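Local coordinates for uncharacterized protein (Legionella pneumophila subsp. pneumophila str. Philadelphia 1, PDB 4RXV) that is of undetermined function but carries an N-terminal RavJ-type peptidase domain of the CA clan, which suggests a papain-like cysteine protease activity, at residues Val22-Gly27 against Val97-Cys102; Tyr46-Thr51 against Phe90-Glu95; Asn104-Ser109 against Asn140-Val145; Ala126-Met131 against Ala201-Gln206. One frame throughout, in Å; residues are numbered along the deposited sequence. Where two conformers were deposited one is given.

Interaction 1. Residues Val22-Gly27 against Val97-Cys102; sequences VVADIG and VRVSEC
Three backbone hydrogen bonds join Val22-Ala24 to Arg98-Ser100. Val22 N gives its hydrogen to Arg98 O at 2.8 Å, Ser100 N reaches Val22 O at 3.0 Å, and Ala24 N reaches Ser100 O at 2.9 Å, each donor lying nearly along its acceptor's C=O axis. Both backbones run the same way: strand 22-23, an outermost strand of the small mixed sheet, pairs in parallel with strand 95-100, Val22 with Val99 and Val23 with Ser100. On the face that carries Val22 and Val99, Val22 CG2 meets Val97 CG1 at 4.0 Å, while Val99 CG1 touches Ala24 CB at 4.0 Å.

Asp25 hangs from a type I turn, Val23 to Ile26. Its CG sits in the crowded position between the backbone N and the carbonyl carbon (chi1 57°), which swings OD2 onto Cys102 N at 2.7 Å by its syn lone pair. Cys102 lies shortly before helix 105-114, its carbonyl hydrogen-bonded to His139 ND1; a cysteine just ahead of a helix with a histidine nearby recalls the nucleophile of papain-like peptidases, though such a role here is inferred.

In the second shell Asp25 OD1 takes the indole N-H of Trp173, fixing the rotation of the carboxylate. Glu101 OE2 lies 4.3 Å from Asp25 OD2, but it accepts from Ser103 N and OE1 from Asn104 N, which would ease the repulsion.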
loop_
_atom_site.group_PDB
_atom_site.type_symbol
_atom_site.label_atom_id
_atom_site.label_comp_id
_atom_site.label_asym_id
_atom_site.label_seq_id
_atom_site.Cartn_x
_atom_site.Cartn_y
_atom_site.Cartn_z
ATOM N N VAL A 22 -0.486 12.967 1.306
ATOM C CA VAL A 22 -0.344 13.654 0.039
ATOM C C VAL A 22 -0.081 12.588 -1.024
ATOM O O VAL A 22 0.859 11.808 -0.919
ATOM C CB VAL A 22 0.812 14.668 0.083
ATOM C CG1 VAL A 22 1.092 15.218 -1.314
ATOM C CG2 VAL A 22 0.510 15.788 1.054
ATOM N N VAL A 23 -0.928 12.566 -2.040
ATOM C CA VAL A 23 -0.818 11.634 -3.151
ATOM C C VAL A 23 -0.237 12.466 -4.308
ATOM O O VAL A 23 -0.946 13.245 -4.967
ATOM C CB VAL A 23 -2.168 10.999 -3.520
ATOM C CG1 VAL A 23 -2.006 10.056 -4.667
ATOM C CG2 VAL A 23 -2.739 10.265 -2.323
ATOM N N ALA A 24 1.067 12.320 -4.541
ATOM C CA ALA A 24 1.798 13.260 -5.397
ATOM C C ALA A 24 1.423 13.181 -6.872
ATOM O O ALA A 24 1.672 14.131 -7.619
ATOM C CB ALA A 24 3.303 13.058 -5.209
ATOM N N ASP A 25 0.800 12.078 -7.279
ATOM C CA ASP A 25 0.410 11.868 -8.668
ATOM C C ASP A 25 -1.109 11.926 -8.850
ATOM O O ASP A 25 -1.611 11.459 -9.864
ATOM C CB ASP A 25 0.969 10.551 -9.217
ATOM C CG ASP A 25 0.558 9.343 -8.407
ATOM O OD1 ASP A 25 -0.140 9.483 -7.375
ATOM O OD2 ASP A 25 0.986 8.239 -8.800
ATOM N N ILE A 26 -1.826 12.502 -7.890
ATOM C CA ILE A 26 -3.281 12.541 -7.953
ATOM C C ILE A 26 -3.768 13.167 -9.259
ATOM O O ILE A 26 -4.759 12.732 -9.826
ATOM C CB ILE A 26 -3.850 13.254 -6.698
ATOM C CG1 ILE A 26 -5.371 13.178 -6.646
ATOM C CG2 ILE A 26 -3.362 14.693 -6.597
ATOM C CD1 ILE A 26 -5.907 13.319 -5.249
ATOM N N GLY A 27 -3.063 14.186 -9.745
ATOM C CA GLY A 27 -3.454 14.881 -10.966
ATOM C C GLY A 27 -3.295 14.050 -12.226
ATOM O O GLY A 27 -3.862 14.377 -13.256
ATOM N N VAL A 97 2.789 16.193 7.048
ATOM C CA VAL A 97 2.802 15.692 5.685
ATOM C C VAL A 97 3.494 14.332 5.568
ATOM O O VAL A 97 4.625 14.144 6.017
ATOM C CB VAL A 97 3.512 16.709 4.780
ATOM C CG1 VAL A 97 3.751 16.156 3.391
ATOM C CG2 VAL A 97 2.689 17.970 4.693
ATOM N N ARG A 98 2.788 13.403 4.930
ATOM C CA ARG A 98 3.330 12.135 4.427
ATOM C C ARG A 98 3.007 12.086 2.948
ATOM O O ARG A 98 1.965 12.609 2.550
ATOM C CB ARG A 98 2.716 10.946 5.168
ATOM C CG ARG A 98 2.988 10.969 6.677
ATOM C CD ARG A 98 2.365 9.751 7.381
ATOM N NE ARG A 98 0.921 9.837 7.299
ATOM C CZ ARG A 98 0.074 8.833 7.520
ATOM N NH1 ARG A 98 0.497 7.624 7.888
ATOM N NH2 ARG A 98 -1.223 9.053 7.373
ATOM N N VAL A 99 3.883 11.485 2.150
ATOM C CA VAL A 99 3.740 11.535 0.704
ATOM C C VAL A 99 3.949 10.175 0.085
ATOM O O VAL A 99 4.891 9.483 0.417
ATOM C CB VAL A 99 4.784 12.490 0.075
ATOM C CG1 VAL A 99 4.553 12.612 -1.440
ATOM C CG2 VAL A 99 4.783 13.845 0.731
ATOM N N SER A 100 3.109 9.837 -0.892
ATOM C CA SER A 100 3.352 8.664 -1.729
ATOM C C SER A 100 2.638 8.821 -3.079
ATOM O O SER A 100 2.120 9.900 -3.401
ATOM C CB SER A 100 2.967 7.378 -1.002
ATOM O OG SER A 100 3.533 6.257 -1.622
ATOM N N GLU A 101 2.643 7.760 -3.883
ATOM C CA GLU A 101 2.123 7.814 -5.238
ATOM C C GLU A 101 1.829 6.379 -5.716
ATOM O O GLU A 101 1.991 5.404 -4.962
ATOM C CB GLU A 101 3.074 8.595 -6.170
ATOM C CG GLU A 101 4.548 8.293 -5.959
ATOM C CD GLU A 101 4.836 6.843 -6.163
ATOM O OE1 GLU A 101 5.285 6.172 -5.214
ATOM O OE2 GLU A 101 4.585 6.359 -7.286
ATOM N N CYS A 102 1.370 6.250 -6.954
ATOM C CA CYS A 102 0.754 5.023 -7.455
ATOM C C CYS A 102 1.664 3.804 -7.420
ATOM O O CYS A 102 1.195 2.677 -7.256
ATOM C CB CYS A 102 0.284 5.273 -8.897
ATOM S SG CYS A 102 -0.821 4.075 -9.620
#

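Interaction 2. Residues Tyr46-Thr51 against Phe90-Glu95; sequences YQKYST and FKIDGE
Lys48, Ile92 and Tyr49 bury nearly equal surface and between them carry the contact of helix 37-50 with the hairpin end at 91-95. Ile92 points its side chain at the helix: CD1 comes to 3.6 Å from Tyr49 CB, near the plane of the Tyr49 ring and at its edge, while CG2 lies 4.0 Å from Lys48 CD. The two branches thus divide between neighbouring helix residues.

Tyr49, with CG anti to the backbone N (chi1 170°), sends its ring toward Phe90. The rings meet rim to rim, Tyr49 CE1 lying 3.6 Å from Phe90 CE2, their planes only 16° apart and the centroids 5.7 Å apart; neither covers the other's face, so this is no stack. Tyr49 also packs on Val97 and Val99 of strand 95-100, which places the helix over one face of the small mixed sheet, whose strands 91-92 and 95-100 form a hairpin closed by a type I' turn from Ile92 to Glu95.

Lys48 extends fully beyond CG across the flank of Ile92 and ends in a salt bridge, NZ to Asp93 OD1 at 3.0 Å, through the syn lone pair of Asp93 OD1. Asp93 stands on that turn with its backbone in the left-handed region (phi 48°), and both charged residues are solvent-exposed.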
loop_
_atom_site.group_PDB
_atom_site.type_symbol
_atom_site.label_atom_id
_atom_site.label_comp_id
_atom_site.label_asym_id
_atom_site.label_seq_id
_atom_site.Cartn_x
_atom_site.Cartn_y
_atom_site.Cartn_z
ATOM N N TYR A 46 -3.033 18.033 -2.091
ATOM C CA TYR A 46 -1.947 18.036 -3.059
ATOM C C TYR A 46 -1.704 19.438 -3.612
ATOM O O TYR A 46 -0.558 19.836 -3.811
ATOM C CB TYR A 46 -2.187 17.056 -4.211
ATOM C CG TYR A 46 -1.078 17.197 -5.211
ATOM C CD1 TYR A 46 0.187 16.705 -4.933
ATOM C CD2 TYR A 46 -1.276 17.855 -6.420
ATOM C CE1 TYR A 46 1.232 16.865 -5.824
ATOM C CE2 TYR A 46 -0.233 18.022 -7.312
ATOM C CZ TYR A 46 1.019 17.529 -7.013
ATOM O OH TYR A 46 2.059 17.678 -7.904
ATOM N N GLN A 47 -2.770 20.186 -3.869
ATOM C CA GLN A 47 -2.588 21.525 -4.390
ATOM C C GLN A 47 -1.718 22.341 -3.441
ATOM O O GLN A 47 -0.786 23.037 -3.864
ATOM C CB GLN A 47 -3.945 22.194 -4.600
ATOM C CG GLN A 47 -4.718 21.591 -5.747
ATOM C CD GLN A 47 -3.969 21.703 -7.067
ATOM O OE1 GLN A 47 -3.739 20.706 -7.757
ATOM N NE2 GLN A 47 -3.577 22.920 -7.416
ATOM N N LYS A 48 -2.021 22.264 -2.152
ATOM C CA LYS A 48 -1.271 23.007 -1.148
ATOM C C LYS A 48 0.175 22.510 -1.028
ATOM O O LYS A 48 1.101 23.316 -0.931
ATOM C CB LYS A 48 -1.992 22.907 0.194
ATOM C CG LYS A 48 -3.341 23.607 0.180
ATOM C CD LYS A 48 -4.096 23.465 1.481
ATOM C CE LYS A 48 -5.398 24.257 1.409
ATOM N NZ LYS A 48 -6.105 24.380 2.712
ATOM N N TYR A 49 0.365 21.195 -1.058
ATOM C CA TYR A 49 1.691 20.608 -0.998
ATOM C C TYR A 49 2.578 21.031 -2.168
ATOM O O TYR A 49 3.748 21.385 -1.979
ATOM C CB TYR A 49 1.530 19.093 -1.001
ATOM C CG TYR A 49 2.801 18.322 -1.190
ATOM C CD1 TYR A 49 3.574 17.964 -0.104
ATOM C CD2 TYR A 49 3.216 17.913 -2.460
ATOM C CE1 TYR A 49 4.720 17.216 -0.261
ATOM C CE2 TYR A 49 4.362 17.153 -2.632
ATOM C CZ TYR A 49 5.115 16.819 -1.537
ATOM O OH TYR A 49 6.260 16.062 -1.671
ATOM N N SER A 50 2.016 20.956 -3.370
ATOM C CA SER A 50 2.809 20.956 -4.603
ATOM C C SER A 50 3.618 22.221 -4.779
ATOM O O SER A 50 4.723 22.172 -5.333
ATOM C CB SER A 50 1.913 20.741 -5.824
ATOM O OG SER A 50 0.962 21.784 -5.964
ATOM N N THR A 51 3.083 23.340 -4.293
ATOM C CA THR A 51 3.732 24.637 -4.443
ATOM C C THR A 51 4.295 25.178 -3.136
ATOM O O THR A 51 4.762 26.302 -3.106
ATOM C CB THR A 51 2.756 25.671 -5.014
ATOM O OG1 THR A 51 1.574 25.704 -4.193
ATOM C CG2 THR A 51 2.397 25.304 -6.441
ATOM N N PHE A 90 7.017 19.933 8.351
ATOM C CA PHE A 90 6.144 20.197 7.217
ATOM C C PHE A 90 4.731 19.705 7.539
ATOM O O PHE A 90 4.506 18.495 7.710
ATOM C CB PHE A 90 6.709 19.492 5.975
ATOM C CG PHE A 90 6.050 19.861 4.664
ATOM C CD1 PHE A 90 5.110 20.870 4.543
ATOM C CD2 PHE A 90 6.405 19.167 3.528
ATOM C CE1 PHE A 90 4.543 21.166 3.294
ATOM C CE2 PHE A 90 5.845 19.455 2.308
ATOM C CZ PHE A 90 4.913 20.450 2.184
ATOM N N LYS A 91 3.798 20.649 7.655
ATOM C CA LYS A 91 2.374 20.379 7.893
ATOM C C LYS A 91 1.486 21.084 6.869
ATOM O O LYS A 91 1.842 22.159 6.371
ATOM C CB LYS A 91 1.935 20.910 9.250
ATOM C CG LYS A 91 2.802 20.554 10.410
ATOM C CD LYS A 91 2.315 21.351 11.606
ATOM C CE LYS A 91 3.381 22.186 12.280
ATOM N NZ LYS A 91 3.005 23.621 12.215
ATOM N N ILE A 92 0.323 20.495 6.602
ATOM C CA ILE A 92 -0.733 21.062 5.782
ATOM C C ILE A 92 -2.034 20.909 6.579
ATOM O O ILE A 92 -2.338 19.834 7.109
ATOM C CB ILE A 92 -0.832 20.348 4.415
ATOM C CG1 ILE A 92 0.445 20.590 3.607
ATOM C CG2 ILE A 92 -2.087 20.785 3.632
ATOM C CD1 ILE A 92 0.532 19.776 2.346
ATOM N N ASP A 93 -2.787 22.000 6.680
ATOM C CA ASP A 93 -4.003 22.035 7.489
ATOM C C ASP A 93 -3.758 21.458 8.887
ATOM O O ASP A 93 -4.591 20.729 9.436
ATOM C CB ASP A 93 -5.141 21.291 6.788
ATOM C CG ASP A 93 -5.544 21.942 5.479
ATOM O OD1 ASP A 93 -5.387 23.175 5.354
ATOM O OD2 ASP A 93 -6.018 21.222 4.576
ATOM N N GLY A 94 -2.599 21.783 9.449
ATOM C CA GLY A 94 -2.241 21.352 10.788
ATOM C C GLY A 94 -1.872 19.889 10.934
ATOM O O GLY A 94 -1.670 19.416 12.050
ATOM N N GLU A 95 -1.764 19.185 9.809
ATOM C CA GLU A 95 -1.465 17.759 9.807
ATOM C C GLU A 95 -0.104 17.495 9.158
ATOM O O GLU A 95 0.182 17.960 8.048
ATOM C CB GLU A 95 -2.556 16.991 9.055
ATOM C CG GLU A 95 -3.957 17.168 9.636
ATOM C CD GLU A 95 -5.047 16.570 8.760
ATOM O OE1 GLU A 95 -4.809 16.371 7.550
ATOM O OE2 GLU A 95 -6.148 16.302 9.284
#

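Interaction 3. Residues Asn104-Ser109 against Asn140-Val145; sequences NFAYHS and NITLLV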
loop_
_atom_site.group_PDB
_atom_site.type_symbol
_atom_site.label_atom_id
_atom_site.label_comp_id
_atom_site.label_asym_id
_atom_site.label_seq_id
_atom_site.Cartn_x
_atom_site.Cartn_y
_atom_site.Cartn_z
ATOM N N ASN A 104 4.759 3.262 -5.364
ATOM C CA ASN A 104 5.403 2.779 -4.134
ATOM C C ASN A 104 4.489 2.731 -2.938
ATOM O O ASN A 104 4.886 2.150 -1.936
ATOM C CB ASN A 104 6.638 3.620 -3.769
ATOM C CG ASN A 104 7.778 3.482 -4.762
ATOM O OD1 ASN A 104 7.710 2.682 -5.711
ATOM N ND2 ASN A 104 8.852 4.231 -4.527
ATOM N N PHE A 105 3.289 3.315 -2.982
ATOM C CA PHE A 105 2.492 3.401 -1.769
ATOM C C PHE A 105 2.240 2.012 -1.151
ATOM O O PHE A 105 2.275 1.857 0.070
ATOM C CB PHE A 105 1.179 4.103 -2.103
ATOM C CG PHE A 105 0.522 4.882 -0.952
ATOM C CD1 PHE A 105 0.828 4.685 0.374
ATOM C CD2 PHE A 105 -0.433 5.824 -1.264
ATOM C CE1 PHE A 105 0.182 5.421 1.369
ATOM C CE2 PHE A 105 -1.104 6.536 -0.285
ATOM C CZ PHE A 105 -0.800 6.329 1.029
ATOM N N ALA A 106 1.981 1.010 -1.986
ATOM C CA ALA A 106 1.690 -0.335 -1.520
ATOM C C ALA A 106 2.787 -0.877 -0.602
ATOM O O ALA A 106 2.503 -1.726 0.237
ATOM C CB ALA A 106 1.465 -1.262 -2.682
ATOM N N TYR A 107 4.021 -0.410 -0.746
ATOM C CA TYR A 107 5.127 -0.889 0.053
ATOM C C TYR A 107 4.886 -0.568 1.529
ATOM O O TYR A 107 5.331 -1.316 2.389
ATOM C CB TYR A 107 6.424 -0.260 -0.410
ATOM C CG TYR A 107 6.826 -0.508 -1.856
ATOM C CD1 TYR A 107 6.183 -1.411 -2.684
ATOM C CD2 TYR A 107 7.862 0.233 -2.402
ATOM C CE1 TYR A 107 6.574 -1.589 -3.998
ATOM C CE2 TYR A 107 8.255 0.055 -3.708
ATOM C CZ TYR A 107 7.593 -0.845 -4.497
ATOM O OH TYR A 107 7.973 -1.045 -5.807
ATOM N N HIS A 108 4.214 0.551 1.808
ATOM C CA HIS A 108 3.912 0.926 3.188
ATOM C C HIS A 108 3.073 -0.162 3.836
ATOM O O HIS A 108 3.374 -0.638 4.925
ATOM C CB HIS A 108 3.174 2.254 3.175
ATOM C CG HIS A 108 2.966 2.865 4.517
ATOM N ND1 HIS A 108 2.149 2.315 5.481
ATOM C CD2 HIS A 108 3.461 4.015 5.025
ATOM C CE1 HIS A 108 2.178 3.103 6.537
ATOM N NE2 HIS A 108 2.959 4.141 6.283
ATOM N N SER A 109 1.988 -0.537 3.179
ATOM C CA SER A 109 1.104 -1.584 3.714
ATOM C C SER A 109 1.784 -2.935 3.786
ATOM O O SER A 109 1.525 -3.682 4.740
ATOM C CB SER A 109 -0.179 -1.702 2.899
ATOM O OG SER A 109 -0.936 -0.520 2.938
ATOM N N ASN A 140 1.522 -0.539 -8.082
ATOM C CA ASN A 140 1.821 -1.704 -7.256
ATOM C C ASN A 140 0.736 -1.895 -6.209
ATOM O O ASN A 140 0.123 -0.929 -5.734
ATOM C CB ASN A 140 3.205 -1.615 -6.654
ATOM C CG ASN A 140 4.281 -1.579 -7.732
ATOM O OD1 ASN A 140 4.178 -2.269 -8.736
ATOM N ND2 ASN A 140 5.284 -0.768 -7.540
ATOM N N ILE A 141 0.484 -3.148 -5.889
ATOM C CA ILE A 141 -0.553 -3.563 -4.952
ATOM C C ILE A 141 0.027 -4.617 -4.035
ATOM O O ILE A 141 0.831 -5.444 -4.461
ATOM C CB ILE A 141 -1.782 -4.158 -5.729
ATOM C CG1 ILE A 141 -2.417 -3.061 -6.599
ATOM C CG2 ILE A 141 -2.780 -4.769 -4.783
ATOM C CD1 ILE A 141 -3.506 -3.593 -7.532
ATOM N N THR A 142 -0.390 -4.624 -2.778
ATOM C CA THR A 142 0.009 -5.641 -1.809
ATOM C C THR A 142 -1.071 -6.690 -1.707
ATOM O O THR A 142 -2.266 -6.366 -1.712
ATOM C CB THR A 142 0.393 -4.976 -0.497
ATOM O OG1 THR A 142 1.599 -4.257 -0.749
ATOM C CG2 THR A 142 0.624 -5.953 0.642
ATOM N N LEU A 143 -0.657 -7.952 -1.603
ATOM C CA LEU A 143 -1.568 -9.076 -1.425
ATOM C C LEU A 143 -1.268 -9.821 -0.137
ATOM O O LEU A 143 -0.115 -9.981 0.257
ATOM C CB LEU A 143 -1.474 -10.100 -2.558
ATOM C CG LEU A 143 -1.655 -9.578 -3.979
ATOM C CD1 LEU A 143 -1.429 -10.740 -4.966
ATOM C CD2 LEU A 143 -3.006 -8.944 -4.164
ATOM N N LEU A 144 -2.338 -10.297 0.477
ATOM C CA LEU A 144 -2.288 -11.334 1.506
ATOM C C LEU A 144 -2.791 -12.626 0.896
ATOM O O LEU A 144 -3.928 -12.684 0.444
ATOM C CB LEU A 144 -3.164 -10.944 2.696
ATOM C CG LEU A 144 -2.659 -9.737 3.488
ATOM C CD1 LEU A 144 -3.791 -9.092 4.279
ATOM C CD2 LEU A 144 -1.548 -10.132 4.415
ATOM N N VAL A 145 -1.932 -13.640 0.813
ATOM C CA VAL A 145 -2.339 -14.917 0.238
ATOM C C VAL A 145 -2.330 -15.975 1.327
ATOM O O VAL A 145 -1.468 -15.978 2.182
ATOM C CB VAL A 145 -1.454 -15.340 -0.966
ATOM C CG1 VAL A 145 -1.619 -14.334 -2.118
ATOM C CG2 VAL A 145 0.001 -15.493 -0.578
HETATM O O HOH W 1 0.889 1.441 -4.693
#
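Thr142 has OG1 beside its own backbone N and anti to the carbonyl carbon (chi1 -68°), which turns the hydroxyl toward helix 105-114; Asn140 takes the same first torsion (chi1 -62°), and so does Tyr107. The CB of Tyr107 points away from the strand, yet the hydroxyl end of its ring comes near it. Thr142 OG1 donates to Ala106 O at 2.9 Å, coming in well above the carbonyl plane and not along a lone pair. Ala106 CB rests 3.4 Å from Asn140 O and 3.6 Å from Thr142 OG1, and the short segment axes pass 7.0 Å apart where this methyl lies between them.

The helix runs along strand 136-146 with N-to-C directions 20° apart, consistent with the papain-like core, in which a helix packs on an antiparallel sheet, as its CA-clan family suggests. Near the helix start one water bridges the two elements, accepting from Ala106 N at 3.0 Å and donating to Asn140 O at 2.7 Å.

Tyr107 OH and Asn140 ND2 come within 3.2 Å, but the angle is too poor for a hydrogen bond. Each has its own partner: the hydroxyl pairs with Leu69 O and the amide nitrogen with Ser103 O.

Interaction 4. Residues Ala126-Met131 against Ala201-Gln206; sequences AVIGSM and ATVNYQ
Backbone hydrogen bonds come first, five of them joining strand 126-130 to strand 202-206. Gly129 and Thr202 form a hydrogen-bonded antiparallel pair, with Gly129 N to Thr202 O at 2.8 Å and Thr202 N to Gly129 O at 2.9 Å. At the other end Val127 N donates to Tyr205 O at 2.9 Å, in the carbonyl plane and on a lone pair. Val127 O accepts twice, from Asn204 N at 2.9 Å and from Tyr205 N at 3.2 Å. Two residues facing one make this a classic beta bulge, and the register moves by one between Val127 and Ile128.

The extra residue is in strand 202-206, one of the two outer strands of the four-stranded antiparallel sheet; the other neighbour of strand 123-133 is 136-146. The bonds are supplemented by CA-H...O contacts, Ile128 CA standing 3.1 Å from Thr202 O and Ala126 CA likewise close to Tyr205 O.

Apolar contacts occupy both faces. On that of Ala126, Ile128 and Val203, Ile128 has CG1 in the crowded position between the backbone N and the carbonyl carbon (chi1 70°), bringing CD1 to 3.9 Å from Ala201 CB, while CG2 meets Val203 CG2 at 4.0 Å. On the opposite face Val127 and Tyr205 touch near their CB atoms; Val127 leans on Tyr107 and Ala110 of helix 105-114, and Tyr205 OH is hydrogen-bonded to Asp210 OD2.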
loop_
_atom_site.group_PDB
_atom_site.type_symbol
_atom_site.label_atom_id
_atom_site.label_comp_id
_atom_site.label_asym_id
_atom_site.label_seq_id
_atom_site.Cartn_x
_atom_site.Cartn_y
_atom_site.Cartn_z
ATOM N N ALA A 126 2.612 -10.656 -0.630
ATOM C CA ALA A 126 3.225 -10.454 -1.933
ATOM C C ALA A 126 3.030 -9.012 -2.356
ATOM O O ALA A 126 2.099 -8.337 -1.903
ATOM C CB ALA A 126 2.646 -11.388 -2.975
ATOM N N VAL A 127 3.897 -8.543 -3.228
ATOM C CA VAL A 127 3.740 -7.219 -3.842
ATOM C C VAL A 127 3.796 -7.409 -5.340
ATOM O O VAL A 127 4.699 -8.094 -5.854
ATOM C CB VAL A 127 4.821 -6.231 -3.357
ATOM C CG1 VAL A 127 4.622 -4.850 -4.012
ATOM C CG2 VAL A 127 4.794 -6.114 -1.847
ATOM N N ILE A 128 2.820 -6.855 -6.021
ATOM C CA ILE A 128 2.633 -7.053 -7.445
ATOM C C ILE A 128 2.564 -5.722 -8.176
ATOM O O ILE A 128 2.122 -4.703 -7.646
ATOM C CB ILE A 128 1.337 -7.873 -7.749
ATOM C CG1 ILE A 128 0.063 -7.062 -7.455
ATOM C CG2 ILE A 128 1.351 -9.188 -6.970
ATOM C CD1 ILE A 128 -1.253 -7.786 -7.830
ATOM N N GLY A 129 3.033 -5.744 -9.417
ATOM C CA GLY A 129 2.790 -4.653 -10.342
ATOM C C GLY A 129 1.525 -4.940 -11.099
ATOM O O GLY A 129 1.324 -6.023 -11.650
ATOM N N SER A 130 0.649 -3.948 -11.124
ATOM C CA SER A 130 -0.675 -4.078 -11.706
ATOM C C SER A 130 -0.974 -2.835 -12.559
ATOM O O SER A 130 -0.079 -2.035 -12.831
ATOM C CB SER A 130 -1.698 -4.307 -10.589
ATOM O OG SER A 130 -3.038 -4.437 -11.026
ATOM N N MET A 131 -2.211 -2.685 -13.018
ATOM C CA MET A 131 -2.577 -1.566 -13.902
ATOM C C MET A 131 -1.635 -1.534 -15.101
ATOM O O MET A 131 -0.984 -0.537 -15.407
ATOM C CB MET A 131 -2.630 -0.235 -13.137
ATOM C CG MET A 131 -3.420 0.825 -13.870
ATOM S SD MET A 131 -3.470 2.387 -12.974
ATOM C CE MET A 131 -4.497 1.939 -11.604
ATOM N N ALA A 201 -0.939 -9.015 -13.951
ATOM C CA ALA A 201 -0.017 -8.432 -12.992
ATOM C C ALA A 201 1.293 -9.192 -13.012
ATOM O O ALA A 201 1.376 -10.280 -13.590
ATOM C CB ALA A 201 -0.633 -8.438 -11.576
ATOM N N THR A 202 2.315 -8.624 -12.395
ATOM C CA THR A 202 3.600 -9.258 -12.253
ATOM C C THR A 202 3.958 -9.306 -10.769
ATOM O O THR A 202 3.742 -8.355 -10.040
ATOM C CB THR A 202 4.685 -8.530 -13.091
ATOM O OG1 THR A 202 5.894 -9.286 -13.028
ATOM C CG2 THR A 202 4.932 -7.103 -12.632
ATOM N N VAL A 203 4.536 -10.400 -10.323
ATOM C CA VAL A 203 4.779 -10.572 -8.901
ATOM C C VAL A 203 6.214 -10.252 -8.558
ATOM O O VAL A 203 7.119 -11.045 -8.849
ATOM C CB VAL A 203 4.409 -11.982 -8.415
ATOM C CG1 VAL A 203 4.553 -12.057 -6.907
ATOM C CG2 VAL A 203 2.985 -12.329 -8.824
ATOM N N ASN A 204 6.438 -9.104 -7.930
ATOM C CA ASN A 204 7.783 -8.620 -7.679
ATOM C C ASN A 204 8.384 -9.067 -6.360
ATOM O O ASN A 204 9.592 -9.044 -6.206
ATOM C CB ASN A 204 7.847 -7.113 -7.814
ATOM C CG ASN A 204 7.652 -6.676 -9.250
ATOM O OD1 ASN A 204 6.783 -5.862 -9.550
ATOM N ND2 ASN A 204 8.427 -7.252 -10.143
ATOM N N TYR A 205 7.552 -9.456 -5.409
ATOM C CA TYR A 205 8.032 -9.920 -4.113
ATOM C C TYR A 205 7.054 -10.933 -3.563
ATOM O O TYR A 205 5.845 -10.708 -3.607
ATOM C CB TYR A 205 8.183 -8.749 -3.125
ATOM C CG TYR A 205 8.484 -9.190 -1.694
ATOM C CD1 TYR A 205 9.756 -9.596 -1.344
ATOM C CD2 TYR A 205 7.497 -9.231 -0.727
ATOM C CE1 TYR A 205 10.042 -10.004 -0.048
ATOM C CE2 TYR A 205 7.774 -9.632 0.581
ATOM C CZ TYR A 205 9.037 -10.024 0.908
ATOM O OH TYR A 205 9.284 -10.428 2.199
ATOM N N GLN A 206 7.590 -12.019 -3.018
ATOM C CA GLN A 206 6.817 -13.004 -2.259
ATOM C C GLN A 206 7.546 -13.295 -0.960
ATOM O O GLN A 206 8.671 -13.815 -0.972
ATOM C CB GLN A 206 6.621 -14.313 -3.038
ATOM C CG GLN A 206 5.889 -14.112 -4.334
ATOM C CD GLN A 206 5.431 -15.402 -5.024
ATOM O OE1 GLN A 206 4.708 -16.213 -4.453
ATOM N NE2 GLN A 206 5.827 -15.580 -6.269
#

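Overall arrangement
Interaction 2 is nested within the loop closed by interaction 1, and both belong to the small mixed sheet; their centres are about 11 Å apart. Interactions 3 and 4, with centres about 8 Å apart, share the four-stranded antiparallel sheet, and their segments alternate along the chain. The two groups follow in series, linked by helix 105-114, which follows strand 95-100 after a short link: interactions 1 and 3 touch at Ser100 and Phe105, centres about 15 Å apart. Interactions 2 and 4 lie on opposite sides of the chain's centre, about 31 Å between centres. All four belong to the RavJ peptidase domain; Cys102, hydrogen-bonded to Asp25 and His139, joins the two sheets where a papain-like site would probably lie.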